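Local coordinates for competence damage-inducible protein A (Enterobacter cloacae subsp. cloacae, PDB 5VU3) that is of unknown function but belongs to the CinA (competence-damaged protein) family, some relatives of which probably act as nicotinamide mononucleotide deamidases, at residues A[14-25]-A[46-56]; A[130-141]-A[159-168]. All coordinates share one frame; numbering follows the deposited sequence. Where two conformers were deposited one is given.

Contact 1 (A[14-25]-A[46-56]); sequences VAELTKKLASRL and ALCAEENTADF. With ACT (acetate ion), chain I.
F56, E50 and T18 carry most of this contact between helix 14-28 and the end of helix 42-49 with the loop that follows. The F56 ring lies against the helix at A22: the CA of A22 sits over one ring face, 4.0 Å from the ring centroid and 18° off its normal, a CH-pi contact, while its CB reaches CE2 of F56 at 3.4 Å. One turn on, the L25 side chain runs at about a right angle to that of F56 and sets its CD1 3.6 Å from CD1 of F56. A chi1 of 69° sets CG of F56 between its backbone N and carbonyl carbon, which turns the ring toward A22, and T53 O lies toward the rim on the other face.

E50 comes in from the loop, its chain bent at chi2, and slides past T18 in the opposite direction. Its OE2 lies 2.9 Å from OG1 of T18, whose single proton could go to OE2 or to A15 O. OE2 is also close to K19 N, but the angle there is too poor for a bond. A water donates both to T18 OG1 and to A46 O, at 2.6 Å from the latter, and so bridges the two helices. Elsewhere the packing is aliphatic, with V14 CG1 3.6 Å from CB of A46 and CD2 of L21 meeting CD2 of L47. Here two helices and the loop after the second one pack together on one side of the mixed beta-sheet of the alpha/beta CinA fold, the loop leading directly into edge strand 57-63.

Contact 2 (A[130-141]-A[159-168]); sequences FAWNIGGKTETS and YSLAELVTKL
Y159 meets F130 and W132 in an aromatic cluster between strand 127-134 and helix 149-167. The edge of Y159 is turned toward the face of F130, with CD2 over the ring centre; the centroids are 4.7 Å apart and the planes inclined at 55°. The same edge serves W132: CE2 of Y159 lies 3.6 Å from CH2 of W132, at the edge of the indole. The CG of Y159 stands anti to the backbone N (chi1 173°), which swings the ring from the helix toward the strands.

Two polar bonds hold W132 and Y159. NE1 of W132 donates to S160 O over 2.9 Å, nearly straight at 162° and on a carbonyl lone pair, so this oxygen serves the indole as well as L164 N of the helix. The OH of Y159 pairs with OG of S141 at 3.0 Å, either one being able to donate. The helix thus packs over a beta hairpin, strands 127-134 and 137-144 joined by a type I' turn through G135 and G136, at one side of the mixed sheet.

Charge adds a cation-pi contact: NZ of K167 stands over the six-membered ring of W132, 4.7 Å from its centroid, and CE of the same lysine also touches CB of E139. Apolar packing continues toward the turn, where CD1 of I134 reaches CB of K167 at 3.8 Å and also meets CD1 of L164 and, more loosely, CD2 of L168.

How the contacts relate
Contacts 1 and 2 follow one another along the chain, and their centres lie 15 Å apart. They join through segments 14-25 and 159-168, which pack side by side: L21 CD1 lies 3.6 Å from CD1 of L168 and 3.7 Å from CD2 of L164, while CD2 of L25 also meets CD1 of L168 at 3.7 Å. L21 and L164 thus each serve two interfaces. Contact 1 ties helix 14-28 to the loop entering strand 57-63, at one edge of the sheet; contact 2 lays the last helix over the hairpin at the other edge. R24 weakly holds an acetate, probably from the crystallisation liquor; its NE is hydrogen-bonded to S169 OG, a firmer partner.

Contact 1 (A[14-25]-A[46-56])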
loop_
_atom_site.group_PDB
_atom_site.type_symbol
_atom_site.label_atom_id
_atom_site.label_comp_id
_atom_site.label_asym_id
_atom_site.label_seq_id
_atom_site.Cartn_x
_atom_site.Cartn_y
_atom_site.Cartn_z
ATOM N N VAL A 14 -0.053 -17.195 -2.027
ATOM C CA VAL A 14 0.526 -15.884 -2.321
ATOM C C VAL A 14 1.991 -15.843 -1.899
ATOM O O VAL A 14 2.849 -15.328 -2.629
ATOM C CB VAL A 14 -0.311 -14.776 -1.647
ATOM C CG1 VAL A 14 0.469 -13.462 -1.572
ATOM C CG2 VAL A 14 -1.607 -14.576 -2.394
ATOM N N ALA A 15 2.313 -16.427 -0.740
ATOM C CA ALA A 15 3.699 -16.443 -0.273
ATOM C C ALA A 15 4.595 -17.256 -1.199
ATOM O O ALA A 15 5.743 -16.875 -1.460
ATOM C CB ALA A 15 3.773 -16.993 1.154
ATOM N N GLU A 16 4.097 -18.389 -1.699
ATOM C CA GLU A 16 4.859 -19.147 -2.684
ATOM C C GLU A 16 5.076 -18.333 -3.955
ATOM O O GLU A 16 6.154 -18.385 -4.566
ATOM C CB GLU A 16 4.130 -20.448 -3.009
ATOM C CG GLU A 16 4.254 -21.540 -1.955
ATOM C CD GLU A 16 3.496 -22.792 -2.349
ATOM O OE1 GLU A 16 4.153 -23.803 -2.677
ATOM O OE2 GLU A 16 2.242 -22.755 -2.340
ATOM N N LEU A 17 4.052 -17.590 -4.372
ATOM C CA LEU A 17 4.133 -16.788 -5.591
ATOM C C LEU A 17 5.120 -15.635 -5.436
ATOM O O LEU A 17 5.884 -15.334 -6.359
ATOM C CB LEU A 17 2.745 -16.257 -5.952
ATOM C CG LEU A 17 1.725 -17.253 -6.493
ATOM C CD1 LEU A 17 0.356 -16.571 -6.666
ATOM C CD2 LEU A 17 2.205 -17.831 -7.825
ATOM N N THR A 18 5.095 -14.948 -4.289
ATOM C CA THR A 18 6.023 -13.832 -4.126
ATOM C C THR A 18 7.460 -14.326 -3.999
ATOM O O THR A 18 8.396 -13.640 -4.435
ATOM C CB THR A 18 5.629 -12.960 -2.927
ATOM O OG1 THR A 18 5.683 -13.719 -1.710
ATOM C CG2 THR A 18 4.222 -12.377 -3.122
ATOM N N LYS A 19 7.660 -15.522 -3.444
ATOM C CA LYS A 19 8.994 -16.118 -3.469
ATOM C C LYS A 19 9.429 -16.431 -4.897
ATOM O O LYS A 19 10.564 -16.124 -5.295
ATOM C CB LYS A 19 9.025 -17.377 -2.606
ATOM C CG LYS A 19 10.387 -18.033 -2.519
ATOM C CD LYS A 19 10.345 -19.206 -1.552
ATOM C CE LYS A 19 11.719 -19.808 -1.337
ATOM N NZ LYS A 19 11.628 -21.002 -0.451
ATOM N N LYS A 20 8.537 -17.036 -5.687
ATOM C CA LYS A 20 8.845 -17.302 -7.091
ATOM C C LYS A 20 9.141 -16.007 -7.838
ATOM O O LYS A 20 10.100 -15.922 -8.615
ATOM C CB LYS A 20 7.678 -18.030 -7.758
ATOM C CG LYS A 20 7.684 -19.544 -7.647
ATOM C CD LYS A 20 6.273 -20.086 -7.837
ATOM C CE LYS A 20 6.261 -21.422 -8.562
ATOM N NZ LYS A 20 6.112 -21.243 -10.036
ATOM N N LEU A 21 8.304 -14.990 -7.624
ATOM C CA LEU A 21 8.454 -13.722 -8.327
ATOM C C LEU A 21 9.751 -13.024 -7.937
ATOM O O LEU A 21 10.460 -12.490 -8.800
ATOM C CB LEU A 21 7.239 -12.837 -8.032
ATOM C CG LEU A 21 7.191 -11.439 -8.643
ATOM C CD1 LEU A 21 7.198 -11.532 -10.160
ATOM C CD2 LEU A 21 5.937 -10.702 -8.151
ATOM N N ALA A 22 10.075 -13.020 -6.641
ATOM C CA ALA A 22 11.354 -12.491 -6.177
ATOM C C ALA A 22 12.523 -13.116 -6.930
ATOM O O ALA A 22 13.448 -12.416 -7.358
ATOM C CB ALA A 22 11.501 -12.740 -4.674
ATOM N N SER A 23 12.502 -14.441 -7.092
ATOM C CA SER A 23 13.583 -15.122 -7.798
ATOM C C SER A 23 13.700 -14.629 -9.234
ATOM O O SER A 23 14.800 -14.299 -9.703
ATOM C CB SER A 23 13.361 -16.634 -7.773
ATOM O OG SER A 23 13.863 -17.205 -6.579
ATOM N N ARG A 24 12.575 -14.580 -9.956
ATOM C CA ARG A 24 12.612 -14.167 -11.359
ATOM C C ARG A 24 13.113 -12.737 -11.497
ATOM O O ARG A 24 13.959 -12.439 -12.349
ATOM C CB ARG A 24 11.230 -14.287 -12.000
ATOM C CG ARG A 24 10.478 -15.567 -11.718
ATOM C CD ARG A 24 10.797 -16.647 -12.731
ATOM N NE ARG A 24 9.824 -17.739 -12.693
ATOM C CZ ARG A 24 9.687 -18.591 -11.681
ATOM N NH1 ARG A 24 10.456 -18.487 -10.602
ATOM N NH2 ARG A 24 8.778 -19.554 -11.747
ATOM N N LEU A 25 12.580 -11.830 -10.678
ATOM C CA LEU A 25 12.939 -10.424 -10.810
ATOM C C LEU A 25 14.396 -10.189 -10.437
ATOM O O LEU A 25 15.126 -9.497 -11.160
ATOM C CB LEU A 25 12.013 -9.570 -9.949
ATOM C CG LEU A 25 10.568 -9.505 -10.443
ATOM C CD1 LEU A 25 9.686 -8.802 -9.430
ATOM C CD2 LEU A 25 10.498 -8.822 -11.798
ATOM N N ALA A 46 1.802 -8.077 0.473
ATOM C CA ALA A 46 2.321 -9.383 0.070
ATOM C C ALA A 46 3.745 -9.271 -0.455
ATOM O O ALA A 46 4.604 -10.101 -0.129
ATOM C CB ALA A 46 1.412 -10.003 -0.990
ATOM N N LEU A 47 4.019 -8.242 -1.265
ATOM C CA LEU A 47 5.353 -8.086 -1.832
ATOM C C LEU A 47 6.362 -7.664 -0.772
ATOM O O LEU A 47 7.528 -8.072 -0.829
ATOM C CB LEU A 47 5.309 -7.081 -2.988
ATOM C CG LEU A 47 4.493 -7.566 -4.196
ATOM C CD1 LEU A 47 4.074 -6.393 -5.086
ATOM C CD2 LEU A 47 5.274 -8.597 -5.002
ATOM N N CYS A 48 5.938 -6.874 0.216
ATOM C CA CYS A 48 6.847 -6.480 1.282
ATOM C C CYS A 48 7.071 -7.581 2.304
ATOM O O CYS A 48 8.001 -7.469 3.111
ATOM C CB CYS A 48 6.327 -5.232 2.001
ATOM S SG CYS A 48 6.428 -3.742 0.995
ATOM N N ALA A 49 6.233 -8.618 2.314
ATOM C CA ALA A 49 6.457 -9.731 3.227
ATOM C C ALA A 49 7.576 -10.634 2.745
ATOM O O ALA A 49 8.127 -11.403 3.545
ATOM C CB ALA A 49 5.173 -10.541 3.401
ATOM N N GLU A 50 7.911 -10.548 1.461
ATOM C CA GLU A 50 8.961 -11.363 0.875
ATOM C C GLU A 50 10.298 -11.107 1.554
ATOM O O GLU A 50 10.659 -9.963 1.844
ATOM C CB GLU A 50 9.079 -11.060 -0.616
ATOM C CG GLU A 50 8.650 -12.192 -1.525
ATOM C CD GLU A 50 9.131 -13.546 -1.054
ATOM O OE1 GLU A 50 10.363 -13.776 -1.025
ATOM O OE2 GLU A 50 8.269 -14.381 -0.706
ATOM N N GLU A 51 11.041 -12.192 1.781
ATOM C CA GLU A 51 12.333 -12.112 2.458
ATOM C C GLU A 51 13.243 -11.067 1.823
ATOM O O GLU A 51 13.804 -10.209 2.517
ATOM C CB GLU A 51 13.010 -13.484 2.442
ATOM C CG GLU A 51 14.077 -13.677 3.492
ATOM C CD GLU A 51 14.488 -15.132 3.625
ATOM O OE1 GLU A 51 15.701 -15.394 3.779
ATOM O OE2 GLU A 51 13.603 -16.012 3.565
ATOM N N ASN A 52 13.406 -11.126 0.501
ATOM C CA ASN A 52 14.325 -10.245 -0.204
ATOM C C ASN A 52 13.604 -9.095 -0.907
ATOM O O ASN A 52 14.074 -8.613 -1.942
ATOM C CB ASN A 52 15.156 -11.060 -1.193
ATOM C CG ASN A 52 15.930 -12.181 -0.516
ATOM O OD1 ASN A 52 15.727 -13.364 -0.811
ATOM N ND2 ASN A 52 16.815 -11.814 0.404
ATOM N N THR A 53 12.482 -8.634 -0.340
ATOM C CA THR A 53 11.682 -7.576 -0.963
ATOM C C THR A 53 12.507 -6.341 -1.313
ATOM O O THR A 53 12.233 -5.677 -2.322
ATOM C CB THR A 53 10.515 -7.185 -0.041
ATOM O OG1 THR A 53 9.715 -6.172 -0.677
ATOM C CG2 THR A 53 11.028 -6.664 1.289
ATOM N N ALA A 54 13.524 -6.024 -0.509
ATOM C CA ALA A 54 14.344 -4.844 -0.758
ATOM C C ALA A 54 15.092 -4.923 -2.077
ATOM O O ALA A 54 15.493 -3.883 -2.612
ATOM C CB ALA A 54 15.344 -4.648 0.381
ATOM N N ASP A 55 15.282 -6.127 -2.611
ATOM C CA ASP A 55 16.074 -6.351 -3.812
ATOM C C ASP A 55 15.271 -6.233 -5.106
ATOM O O ASP A 55 15.864 -6.330 -6.190
ATOM C CB ASP A 55 16.725 -7.738 -3.747
ATOM C CG ASP A 55 17.830 -7.819 -2.709
ATOM O OD1 ASP A 55 18.483 -6.784 -2.455
ATOM O OD2 ASP A 55 18.052 -8.919 -2.155
ATOM N N PHE A 56 13.952 -6.037 -5.036
ATOM C CA PHE A 56 13.163 -6.011 -6.265
ATOM C C PHE A 56 11.908 -5.149 -6.176
ATOM O O PHE A 56 11.283 -4.865 -7.204
ATOM C CB PHE A 56 12.773 -7.441 -6.680
ATOM C CG PHE A 56 11.770 -8.100 -5.760
ATOM C CD1 PHE A 56 10.404 -7.971 -5.981
ATOM C CD2 PHE A 56 12.198 -8.855 -4.680
ATOM C CE1 PHE A 56 9.488 -8.562 -5.132
ATOM C CE2 PHE A 56 11.288 -9.459 -3.833
ATOM C CZ PHE A 56 9.937 -9.313 -4.055
HETATM C C ACT I . 10.901 -22.245 -8.739
HETATM O O ACT I . 10.310 -21.699 -9.710
HETATM O OXT ACT I . 12.140 -22.416 -8.567
HETATM C CH3 ACT I . 9.966 -22.781 -7.609
HETATM O O HOH W 1 4.157 -12.641 0.331
#

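Contact 2 (A[130-141]-A[159-168])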
loop_
_atom_site.group_PDB
_atom_site.type_symbol
_atom_site.label_atom_id
_atom_site.label_comp_id
_atom_site.label_asym_id
_atom_site.label_seq_id
_atom_site.Cartn_x
_atom_site.Cartn_y
_atom_site.Cartn_z
ATOM N N PHE A 130 -6.945 -5.724 -14.742
ATOM C CA PHE A 130 -5.534 -5.866 -14.414
ATOM C C PHE A 130 -4.688 -5.393 -15.582
ATOM O O PHE A 130 -5.048 -5.611 -16.739
ATOM C CB PHE A 130 -5.182 -7.334 -14.107
ATOM C CG PHE A 130 -5.945 -7.911 -12.951
ATOM C CD1 PHE A 130 -7.215 -8.424 -13.127
ATOM C CD2 PHE A 130 -5.382 -7.939 -11.683
ATOM C CE1 PHE A 130 -7.921 -8.953 -12.053
ATOM C CE2 PHE A 130 -6.080 -8.460 -10.611
ATOM C CZ PHE A 130 -7.343 -8.974 -10.795
ATOM N N ALA A 131 -3.561 -4.753 -15.278
ATOM C CA ALA A 131 -2.546 -4.465 -16.279
ATOM C C ALA A 131 -1.193 -4.927 -15.757
ATOM O O ALA A 131 -0.854 -4.705 -14.587
ATOM C CB ALA A 131 -2.491 -2.968 -16.639
ATOM N N TRP A 132 -0.426 -5.577 -16.629
ATOM C CA TRP A 132 0.965 -5.912 -16.356
ATOM C C TRP A 132 1.809 -5.248 -17.434
ATOM O O TRP A 132 1.673 -5.572 -18.617
ATOM C CB TRP A 132 1.199 -7.428 -16.347
ATOM C CG TRP A 132 0.338 -8.232 -15.391
ATOM C CD1 TRP A 132 0.674 -8.646 -14.130
ATOM C CD2 TRP A 132 -0.984 -8.738 -15.638
ATOM N NE1 TRP A 132 -0.362 -9.371 -13.576
ATOM C CE2 TRP A 132 -1.385 -9.448 -14.486
ATOM C CE3 TRP A 132 -1.863 -8.671 -16.725
ATOM C CZ2 TRP A 132 -2.632 -10.068 -14.387
ATOM C CZ3 TRP A 132 -3.100 -9.288 -16.623
ATOM C CH2 TRP A 132 -3.470 -9.982 -15.466
ATOM N N ASN A 133 2.654 -4.308 -17.029
ATOM C CA ASN A 133 3.586 -3.631 -17.923
ATOM C C ASN A 133 4.975 -4.184 -17.626
ATOM O O ASN A 133 5.512 -3.979 -16.532
ATOM C CB ASN A 133 3.522 -2.113 -17.731
ATOM C CG ASN A 133 4.427 -1.361 -18.683
ATOM O OD1 ASN A 133 5.546 -1.790 -18.953
ATOM N ND2 ASN A 133 3.958 -0.217 -19.180
ATOM N N ILE A 134 5.547 -4.889 -18.595
ATOM C CA ILE A 134 6.877 -5.466 -18.473
ATOM C C ILE A 134 7.768 -4.761 -19.481
ATOM O O ILE A 134 7.661 -4.999 -20.689
ATOM C CB ILE A 134 6.871 -6.982 -18.710
ATOM C CG1 ILE A 134 6.136 -7.705 -17.578
ATOM C CG2 ILE A 134 8.290 -7.490 -18.806
ATOM C CD1 ILE A 134 5.765 -9.141 -17.905
ATOM N N GLY A 135 8.642 -3.886 -18.996
ATOM C CA GLY A 135 9.567 -3.197 -19.887
ATOM C C GLY A 135 8.907 -2.349 -20.956
ATOM O O GLY A 135 9.506 -2.124 -22.012
ATOM N N GLY A 136 7.686 -1.865 -20.711
ATOM C CA GLY A 136 6.967 -1.048 -21.672
ATOM C C GLY A 136 5.902 -1.779 -22.468
ATOM O O GLY A 136 5.086 -1.124 -23.131
ATOM N N LYS A 137 5.893 -3.105 -22.427
ATOM C CA LYS A 137 4.903 -3.926 -23.110
ATOM C C LYS A 137 3.823 -4.302 -22.106
ATOM O O LYS A 137 4.133 -4.807 -21.023
ATOM C CB LYS A 137 5.582 -5.167 -23.697
ATOM C CG LYS A 137 4.713 -6.151 -24.471
ATOM C CD LYS A 137 5.567 -7.363 -24.882
ATOM C CE LYS A 137 4.772 -8.457 -25.597
ATOM N NZ LYS A 137 4.724 -8.270 -27.077
ATOM N N THR A 138 2.564 -4.049 -22.456
ATOM C CA THR A 138 1.456 -4.157 -21.515
ATOM C C THR A 138 0.478 -5.241 -21.938
ATOM O O THR A 138 0.077 -5.304 -23.105
ATOM C CB THR A 138 0.717 -2.822 -21.383
ATOM O OG1 THR A 138 1.631 -1.816 -20.929
ATOM C CG2 THR A 138 -0.428 -2.936 -20.380
ATOM N N GLU A 139 0.089 -6.080 -20.982
ATOM C CA GLU A 139 -1.017 -7.011 -21.132
ATOM C C GLU A 139 -2.080 -6.685 -20.092
ATOM O O GLU A 139 -1.766 -6.251 -18.980
ATOM C CB GLU A 139 -0.558 -8.463 -20.969
ATOM C CG GLU A 139 -1.625 -9.461 -21.373
ATOM C CD GLU A 139 -1.600 -9.773 -22.855
ATOM O OE1 GLU A 139 -0.829 -9.120 -23.597
ATOM O OE2 GLU A 139 -2.385 -10.647 -23.282
ATOM N N THR A 140 -3.344 -6.895 -20.453
ATOM C CA THR A 140 -4.451 -6.583 -19.564
ATOM C C THR A 140 -5.438 -7.740 -19.514
ATOM O O THR A 140 -5.453 -8.619 -20.386
ATOM C CB THR A 140 -5.190 -5.306 -20.001
ATOM O OG1 THR A 140 -5.693 -5.489 -21.328
ATOM C CG2 THR A 140 -4.258 -4.097 -19.972
ATOM N N SER A 141 -6.291 -7.714 -18.494
ATOM C CA SER A 141 -7.379 -8.678 -18.424
ATOM C C SER A 141 -8.527 -8.089 -17.622
ATOM O O SER A 141 -8.365 -7.124 -16.870
ATOM C CB SER A 141 -6.923 -9.999 -17.797
ATOM O OG SER A 141 -6.532 -9.787 -16.462
ATOM N N TYR A 159 -4.344 -13.540 -8.145
ATOM C CA TYR A 159 -4.389 -13.600 -9.602
ATOM C C TYR A 159 -3.341 -12.683 -10.233
ATOM O O TYR A 159 -2.653 -13.083 -11.179
ATOM C CB TYR A 159 -5.801 -13.254 -10.090
ATOM C CG TYR A 159 -5.945 -13.107 -11.590
ATOM C CD1 TYR A 159 -6.272 -14.197 -12.392
ATOM C CD2 TYR A 159 -5.784 -11.868 -12.203
ATOM C CE1 TYR A 159 -6.411 -14.061 -13.767
ATOM C CE2 TYR A 159 -5.922 -11.723 -13.568
ATOM C CZ TYR A 159 -6.232 -12.816 -14.346
ATOM O OH TYR A 159 -6.364 -12.652 -15.704
ATOM N N SER A 160 -3.184 -11.459 -9.711
ATOM C CA SER A 160 -2.203 -10.542 -10.293
ATOM C C SER A 160 -0.797 -11.113 -10.196
ATOM O O SER A 160 0.002 -10.982 -11.133
ATOM C CB SER A 160 -2.269 -9.168 -9.614
ATOM O OG SER A 160 -1.762 -9.202 -8.284
ATOM N N LEU A 161 -0.488 -11.777 -9.077
ATOM C CA LEU A 161 0.846 -12.329 -8.879
ATOM C C LEU A 161 1.065 -13.576 -9.725
ATOM O O LEU A 161 2.145 -13.758 -10.302
ATOM C CB LEU A 161 1.052 -12.652 -7.396
ATOM C CG LEU A 161 1.128 -11.416 -6.490
ATOM C CD1 LEU A 161 0.870 -11.803 -5.025
ATOM C CD2 LEU A 161 2.490 -10.744 -6.644
ATOM N N ALA A 162 0.066 -14.465 -9.780
ATOM C CA ALA A 162 0.219 -15.709 -10.531
ATOM C C ALA A 162 0.433 -15.431 -12.010
ATOM O O ALA A 162 1.267 -16.073 -12.663
ATOM C CB ALA A 162 -1.008 -16.599 -10.329
ATOM N N GLU A 163 -0.316 -14.473 -12.554
ATOM C CA GLU A 163 -0.150 -14.114 -13.954
ATOM C C GLU A 163 1.232 -13.537 -14.223
ATOM O O GLU A 163 1.864 -13.879 -15.227
ATOM C CB GLU A 163 -1.242 -13.125 -14.357
ATOM C CG GLU A 163 -2.620 -13.758 -14.402
ATOM C CD GLU A 163 -2.596 -15.104 -15.108
ATOM O OE1 GLU A 163 -2.582 -15.102 -16.357
ATOM O OE2 GLU A 163 -2.580 -16.153 -14.419
ATOM N N LEU A 164 1.712 -12.648 -13.349
ATOM C CA LEU A 164 3.032 -12.060 -13.562
ATOM C C LEU A 164 4.119 -13.123 -13.517
ATOM O O LEU A 164 5.055 -13.097 -14.325
ATOM C CB LEU A 164 3.318 -10.974 -12.523
ATOM C CG LEU A 164 4.649 -10.244 -12.760
ATOM C CD1 LEU A 164 4.713 -9.695 -14.193
ATOM C CD2 LEU A 164 4.881 -9.116 -11.745
ATOM N N VAL A 165 4.022 -14.061 -12.570
ATOM C CA VAL A 165 5.010 -15.137 -12.490
ATOM C C VAL A 165 5.070 -15.893 -13.811
ATOM O O VAL A 165 6.149 -16.150 -14.357
ATOM C CB VAL A 165 4.689 -16.079 -11.314
ATOM C CG1 VAL A 165 5.479 -17.374 -11.450
ATOM C CG2 VAL A 165 5.022 -15.397 -9.995
ATOM N N THR A 166 3.902 -16.249 -14.348
ATOM C CA THR A 166 3.849 -16.942 -15.630
ATOM C C THR A 166 4.478 -16.108 -16.737
ATOM O O THR A 166 5.259 -16.623 -17.545
ATOM C CB THR A 166 2.401 -17.276 -15.980
ATOM O OG1 THR A 166 1.860 -18.142 -14.976
ATOM C CG2 THR A 166 2.329 -17.970 -17.338
ATOM N N LYS A 167 4.153 -14.812 -16.783
ATOM C CA LYS A 167 4.683 -13.950 -17.833
ATOM C C LYS A 167 6.197 -13.826 -17.770
ATOM O O LYS A 167 6.827 -13.547 -18.796
ATOM C CB LYS A 167 4.038 -12.566 -17.748
ATOM C CG LYS A 167 2.580 -12.544 -18.203
ATOM C CD LYS A 167 1.869 -11.294 -17.714
ATOM C CE LYS A 167 0.538 -11.091 -18.418
ATOM N NZ LYS A 167 -0.255 -12.343 -18.534
ATOM N N LEU A 168 6.798 -14.034 -16.598
ATOM C CA LEU A 168 8.243 -13.938 -16.443
ATOM C C LEU A 168 8.945 -15.292 -16.451
ATOM O O LEU A 168 10.164 -15.340 -16.265
ATOM C CB LEU A 168 8.592 -13.186 -15.152
ATOM C CG LEU A 168 8.126 -11.734 -15.018
ATOM C CD1 LEU A 168 8.294 -11.274 -13.583
ATOM C CD2 LEU A 168 8.912 -10.823 -15.959
#